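Putative phosphohydrolase (Shewanella amazonensis, PDB 3M1T) is a putative phosphohydrolase of the HDOD family, possibly acting in signal transduction. Local coordinates at residues I21-D26 with S39-H44; V27-D32 with W189-H194. All coordinates share one frame; numbering follows the deposited sequence.

How the contacts relate
Both contacts use helix 19-29, in successive ranges: in contact 1, residues 21-26 face helix 35-43, and in contact 2, residues 27-32 meet residues 189-194, a turn running into helix 193-200. The contact centres lie about 13 Å apart, and Leu25 CD1 packs 4.3 Å from Phe191 CZ, so the two touch directly. Helix 79-94 backs both, since Leu24 and Leu42 rest on Val86 while Asn29 and Phe191 rest on Ile87. Contact 1 is local in sequence, whereas contact 2 joins residues 157 positions apart within the HDOD domain. Neither includes a bound ligand or metal.

Contact 1: I21-D26 with S39-H44; sequences IAELLD and SEKLSH
Lys41 reaches Leu24 and Glu23 through two torsions: its CG stands anti to the backbone N, which puts Lys41 CG 3.6 Å from Leu24 CD1, and a bend at chi2 (69°) directs the otherwise extended chain past Leu24 to the carboxylate of Glu23. The lysine and Leu24 side chains slide past each other in opposite directions. Further out, Lys41 CE passes 3.6 Å from Glu23 CB before the ammonium forms a salt bridge, Lys41 NZ to Glu23 OE1 at 2.8 Å. Lysine and glutamate cross nearly at a right angle; the nitrogen meets OE1 on the anti side, 32° out of the carboxylate plane. Deeper in, in the conformer modelled here, Leu24 CD1 approaches Leu42 CD2 at 3.9 Å, with these side chains also crossed.

The short axes of 21-26 and 39-43 run antiparallel at 160° and 10.2 Å apart, evidence for a helical hairpin within the HDOD domain whose inner leucines both pack on Leu48 and Val86. An alanine in place of Lys41 would remove the ammonium and the methylenes beyond CB, and would probably leave Glu23 without this countercharge and uncover one flank of Leu24. The chemistry is therefore layered: buried leucine methyls lie inside, lysine methylenes bridge the gap, and a partly exposed ion pair, probably weakened by solvent screening, closes the outer edge.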
loop_
_atom_site.group_PDB
_atom_site.type_symbol
_atom_site.label_atom_id
_atom_site.label_comp_id
_atom_site.label_asym_id
_atom_site.label_seq_id
_atom_site.Cartn_x
_atom_site.Cartn_y
_atom_site.Cartn_z
ATOM N N ILE A 21 -18.145 -6.399 2.459
ATOM C CA ILE A 21 -16.923 -5.747 2.012
ATOM C C ILE A 21 -16.203 -6.584 0.922
ATOM O O ILE A 21 -15.739 -6.061 -0.068
ATOM C CB ILE A 21 -15.959 -5.504 3.214
ATOM C CG1 ILE A 21 -16.626 -4.528 4.203
ATOM C CG2 ILE A 21 -14.561 -4.953 2.718
ATOM C CD1 ILE A 21 -16.791 -3.120 3.640
ATOM N N ALA A 22 -16.126 -7.888 1.122
ATOM C CA ALA A 22 -15.614 -8.782 0.109
ATOM C C ALA A 22 -16.391 -8.605 -1.205
ATOM O O ALA A 22 -15.810 -8.547 -2.300
ATOM C CB ALA A 22 -15.656 -10.278 0.621
ATOM N N GLU A 23 -17.717 -8.466 -1.073
ATOM C CA GLU A 23 -18.539 -8.335 -2.297
ATOM C C GLU A 23 -18.259 -6.996 -2.947
ATOM O O GLU A 23 -18.161 -6.880 -4.161
ATOM C CB GLU A 23 -20.000 -8.459 -2.007
ATOM C CG GLU A 23 -20.412 -9.864 -1.584
ATOM C CD GLU A 23 -21.809 -9.980 -1.084
ATOM O OE1 GLU A 23 -22.468 -8.923 -0.842
ATOM O OE2 GLU A 23 -22.275 -11.142 -0.835
ATOM N N LEU A 24 -18.126 -5.954 -2.115
ATOM C CA LEU A 24 -17.760 -4.623 -2.653
ATOM C C LEU A 24 -16.422 -4.623 -3.399
ATOM O O LEU A 24 -16.285 -4.025 -4.462
ATOM C CB LEU A 24 -17.752 -3.564 -1.543
ATOM C CG LEU A 24 -17.312 -2.151 -1.956
ATOM C CD1 LEU A 24 -18.322 -1.523 -2.932
ATOM C CD2 LEU A 24 -17.158 -1.271 -0.708
ATOM N N LEU A 25 -15.417 -5.256 -2.808
ATOM C CA LEU A 25 -14.094 -5.344 -3.440
ATOM C C LEU A 25 -14.186 -6.132 -4.754
ATOM O O LEU A 25 -13.568 -5.739 -5.751
ATOM C CB LEU A 25 -13.096 -5.990 -2.489
ATOM C CG LEU A 25 -12.531 -5.143 -1.346
ATOM C CD1 LEU A 25 -11.552 -5.972 -0.503
ATOM C CD2 LEU A 25 -11.800 -3.924 -1.896
ATOM N N ASP A 26 -15.058 -7.147 -4.779
ATOM C CA ASP A 26 -15.290 -7.958 -5.999
ATOM C C ASP A 26 -15.779 -7.011 -7.069
ATOM O O ASP A 26 -15.248 -6.943 -8.172
ATOM C CB ASP A 26 -16.247 -9.087 -5.614
ATOM C CG ASP A 26 -16.443 -10.184 -6.680
ATOM O OD1 ASP A 26 -16.195 -9.912 -7.829
ATOM O OD2 ASP A 26 -16.814 -11.279 -6.223
ATOM N N SER A 39 -21.944 2.248 -7.603
ATOM C CA SER A 39 -22.722 3.239 -6.828
ATOM C C SER A 39 -23.770 2.583 -5.949
ATOM O O SER A 39 -23.869 2.919 -4.754
ATOM C CB SER A 39 -23.376 4.264 -7.751
ATOM O OG SER A 39 -22.363 4.811 -8.588
ATOM N N GLU A 40 -24.517 1.636 -6.509
ATOM C CA GLU A 40 -25.520 0.954 -5.710
ATOM C C GLU A 40 -24.869 0.219 -4.529
ATOM O O GLU A 40 -25.374 0.318 -3.413
ATOM C CB GLU A 40 -26.378 0.021 -6.548
ATOM C CG GLU A 40 -27.316 0.822 -7.431
ATOM C CD GLU A 40 -28.289 -0.012 -8.231
ATOM O OE1 GLU A 40 -28.179 -1.269 -8.248
ATOM O OE2 GLU A 40 -29.174 0.629 -8.856
ATOM N N LYS A 41 -23.766 -0.485 -4.767
ATOM C CA LYS A 41 -23.168 -1.281 -3.681
ATOM C C LYS A 41 -22.732 -0.347 -2.543
ATOM O O LYS A 41 -22.966 -0.630 -1.372
ATOM C CB LYS A 41 -22.004 -2.099 -4.224
ATOM C CG LYS A 41 -21.530 -3.199 -3.295
ATOM C CD LYS A 41 -22.549 -4.294 -3.176
ATOM C CE LYS A 41 -22.077 -5.477 -2.330
ATOM N NZ LYS A 41 -23.011 -6.658 -2.310
ATOM N N LEU A 42 -22.103 0.767 -2.901
ATOM C CA LEU A 42 -21.613 1.741 -1.918
ATOM C C LEU A 42 -22.746 2.401 -1.173
ATOM O O LEU A 42 -22.631 2.707 0.013
ATOM C CB LEU A 42 -20.827 2.839 -2.617
ATOM C CG LEU A 42 -19.458 2.404 -3.098
ATOM C CD1 LEU A 42 -18.916 3.410 -4.124
ATOM C CD2 LEU A 42 -18.502 2.260 -1.910
ATOM N N SER A 43 -23.848 2.624 -1.868
ATOM C CA SER A 43 -25.023 3.293 -1.222
ATOM C C SER A 43 -25.478 2.580 0.076
ATOM O O SER A 43 -26.020 3.228 0.983
ATOM C CB SER A 43 -26.186 3.434 -2.215
ATOM O OG SER A 43 -26.907 2.223 -2.415
ATOM N N HIS A 44 -25.236 1.274 0.185
ATOM C CA HIS A 44 -25.620 0.533 1.387
ATOM C C HIS A 44 -24.617 0.657 2.539
ATOM O O HIS A 44 -24.855 0.104 3.602
ATOM C CB HIS A 44 -25.829 -0.933 1.022
ATOM C CG HIS A 44 -26.982 -1.142 0.080
ATOM N ND1 HIS A 44 -28.280 -1.185 0.505
ATOM C CD2 HIS A 44 -27.015 -1.291 -1.270
ATOM C CE1 HIS A 44 -29.077 -1.370 -0.540
ATOM N NE2 HIS A 44 -28.327 -1.460 -1.631
#

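Contact 2: V27-D32 with W189-H194; sequences VVNNED and WKFTPH
Between Asn29, at the C-terminal part of helix 19-29, and Phe191, in the turn before helix 193-200, the nearest CA atoms, those of Asn29 and Phe191, are 7.8 Å apart, a spacing bridged by side chains and one water. The Asn29 and Phe191 side chains cross at about a right angle. Asn29 ND2 lies 3.9 Å from Phe191 CE1, and its OD1 sits slightly farther from the same carbon. The approach to the ring is oblique, with the amide and ring planes 63° apart. The CG of Asn29 stands beside its own backbone N (chi1 -74°), which carries the amide out toward the turn.

A water completes the link: it accepts from Asn29 ND2 at 3.0 Å and donates to Lys190 O at 2.9 Å. The direct separation of Asn29 ND2 and Lys190 O is 4.2 Å, so the polar connection is relayed through this molecule. The carbonyl is presented by a Schellman motif that ends helix 178-188, with Lys190 as its C-prime residue at a positive phi of 71°; Phe191 N bonds to Ala186 O and Lys190 N to Gln187 O. Two positions later, Thr192 is the N-cap of the next helix, its OG1 accepting a weak bond from Leu195 N. The turn thus joins two successive helices of the all-helical HDOD domain.

Phe191 is buried, its ring also touching Ile87 of helix 79-94 and Thr133 and Leu137 of helix 128-137, while Asn29 is partly exposed. Just after Asn29 the chain makes an Asx turn, in which Asp32 N donates to Asn30 OD1 at 2.9 Å from above the carbonyl plane.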
loop_
_atom_site.group_PDB
_atom_site.type_symbol
_atom_site.label_atom_id
_atom_site.label_comp_id
_atom_site.label_asym_id
_atom_site.label_seq_id
_atom_site.Cartn_x
_atom_site.Cartn_y
_atom_site.Cartn_z
ATOM N N VAL A 27 -16.793 -6.226 -6.752
ATOM C CA VAL A 27 -17.332 -5.284 -7.698
ATOM C C VAL A 27 -16.319 -4.248 -8.172
ATOM O O VAL A 27 -16.161 -4.019 -9.376
ATOM C CB VAL A 27 -18.604 -4.553 -7.071
ATOM C CG1 VAL A 27 -19.105 -3.480 -8.008
ATOM C CG2 VAL A 27 -19.757 -5.552 -6.806
ATOM N N VAL A 28 -15.611 -3.571 -7.265
ATOM C CA VAL A 28 -14.692 -2.493 -7.706
ATOM C C VAL A 28 -13.317 -2.978 -8.199
ATOM O O VAL A 28 -12.551 -2.216 -8.768
ATOM C CB VAL A 28 -14.477 -1.393 -6.633
ATOM C CG1 VAL A 28 -15.801 -0.699 -6.311
ATOM C CG2 VAL A 28 -13.838 -1.982 -5.387
ATOM N N ASN A 29 -12.979 -4.229 -7.948
ATOM C CA ASN A 29 -11.772 -4.829 -8.583
ATOM C C ASN A 29 -12.073 -5.322 -9.993
ATOM O O ASN A 29 -11.111 -5.616 -10.754
ATOM C CB ASN A 29 -11.191 -5.968 -7.723
ATOM C CG ASN A 29 -10.456 -5.484 -6.481
ATOM O OD1 ASN A 29 -10.035 -4.345 -6.432
ATOM N ND2 ASN A 29 -10.257 -6.344 -5.497
ATOM N N ASN A 30 -13.351 -5.447 -10.346
ATOM C CA ASN A 30 -13.791 -5.878 -11.672
ATOM C C ASN A 30 -13.926 -4.702 -12.624
ATOM O O ASN A 30 -14.879 -3.914 -12.560
ATOM C CB ASN A 30 -15.097 -6.678 -11.584
ATOM C CG ASN A 30 -15.438 -7.361 -12.865
ATOM O OD1 ASN A 30 -14.935 -6.976 -13.920
ATOM N ND2 ASN A 30 -16.311 -8.356 -12.807
ATOM N N GLU A 31 -12.944 -4.573 -13.528
ATOM C CA GLU A 31 -12.957 -3.472 -14.494
ATOM C C GLU A 31 -14.222 -3.421 -15.338
ATOM O O GLU A 31 -14.541 -2.399 -15.921
ATOM C CB GLU A 31 -11.680 -3.498 -15.356
ATOM C CG GLU A 31 -10.436 -3.112 -14.570
ATOM N N ASP A 32 -14.985 -4.507 -15.412
ATOM C CA ASP A 32 -16.213 -4.493 -16.188
ATOM C C ASP A 32 -17.480 -4.210 -15.350
ATOM O O ASP A 32 -18.585 -4.246 -15.873
ATOM C CB ASP A 32 -16.346 -5.811 -16.964
ATOM C CG ASP A 32 -15.170 -6.053 -17.932
ATOM O OD1 ASP A 32 -14.680 -5.078 -18.567
ATOM O OD2 ASP A 32 -14.741 -7.231 -18.048
ATOM N N TRP A 189 -7.381 -11.969 0.207
ATOM C CA TRP A 189 -8.398 -10.965 0.003
ATOM C C TRP A 189 -8.699 -10.725 -1.497
ATOM O O TRP A 189 -9.459 -9.832 -1.819
ATOM C CB TRP A 189 -8.079 -9.680 0.703
ATOM C CG TRP A 189 -8.223 -9.672 2.201
ATOM C CD1 TRP A 189 -8.578 -10.721 2.981
ATOM C CD2 TRP A 189 -8.042 -8.538 3.083
ATOM N NE1 TRP A 189 -8.619 -10.302 4.313
ATOM C CE2 TRP A 189 -8.288 -8.984 4.386
ATOM C CE3 TRP A 189 -7.627 -7.220 2.886
ATOM C CZ2 TRP A 189 -8.186 -8.136 5.494
ATOM C CZ3 TRP A 189 -7.515 -6.382 3.984
ATOM C CH2 TRP A 189 -7.803 -6.855 5.259
ATOM N N LYS A 190 -8.139 -11.562 -2.321
ATOM C CA LYS A 190 -8.498 -11.709 -3.745
ATOM C C LYS A 190 -8.054 -10.531 -4.591
ATOM O O LYS A 190 -8.671 -10.194 -5.634
ATOM C CB LYS A 190 -10.004 -12.034 -3.906
ATOM C CG LYS A 190 -10.452 -13.218 -3.026
ATOM C CD LYS A 190 -11.915 -13.682 -3.306
ATOM C CE LYS A 190 -12.359 -14.736 -2.321
ATOM N NZ LYS A 190 -13.746 -15.147 -2.634
ATOM N N PHE A 191 -6.880 -9.952 -4.225
ATOM C CA PHE A 191 -6.197 -9.028 -5.101
ATOM C C PHE A 191 -5.417 -9.782 -6.168
ATOM O O PHE A 191 -5.170 -10.980 -6.054
ATOM C CB PHE A 191 -5.287 -8.085 -4.280
ATOM C CG PHE A 191 -6.078 -7.106 -3.479
ATOM C CD1 PHE A 191 -6.510 -5.929 -4.089
ATOM C CD2 PHE A 191 -6.428 -7.357 -2.172
ATOM C CE1 PHE A 191 -7.269 -5.033 -3.394
ATOM C CE2 PHE A 191 -7.195 -6.440 -1.452
ATOM C CZ PHE A 191 -7.608 -5.288 -2.052
ATOM N N THR A 192 -5.057 -9.097 -7.235
ATOM C CA THR A 192 -4.398 -9.793 -8.366
ATOM C C THR A 192 -3.031 -10.296 -8.063
ATOM O O THR A 192 -2.290 -9.731 -7.233
ATOM C CB THR A 192 -4.234 -8.894 -9.583
ATOM O OG1 THR A 192 -3.377 -7.796 -9.264
ATOM C CG2 THR A 192 -5.540 -8.432 -10.110
ATOM N N PRO A 193 -2.604 -11.338 -8.789
ATOM C CA PRO A 193 -1.253 -11.826 -8.626
ATOM C C PRO A 193 -0.147 -10.779 -8.843
ATOM O O PRO A 193 0.841 -10.791 -8.122
ATOM C CB PRO A 193 -1.136 -12.915 -9.670
ATOM C CG PRO A 193 -2.515 -13.404 -9.901
ATOM C CD PRO A 193 -3.416 -12.233 -9.628
ATOM N N HIS A 194 -0.358 -9.828 -9.738
ATOM C CA HIS A 194 0.608 -8.756 -9.881
ATOM C C HIS A 194 0.824 -7.972 -8.585
ATOM O O HIS A 194 1.948 -7.655 -8.202
ATOM C CB HIS A 194 0.183 -7.735 -10.980
ATOM C CG HIS A 194 0.263 -8.259 -12.351
ATOM N ND1 HIS A 194 1.349 -8.966 -12.819
ATOM C CD2 HIS A 194 -0.614 -8.172 -13.384
ATOM C CE1 HIS A 194 1.107 -9.339 -14.071
ATOM N NE2 HIS A 194 -0.069 -8.851 -14.438
HETATM O O HOH W 1 -11.327 -9.124 -6.010
#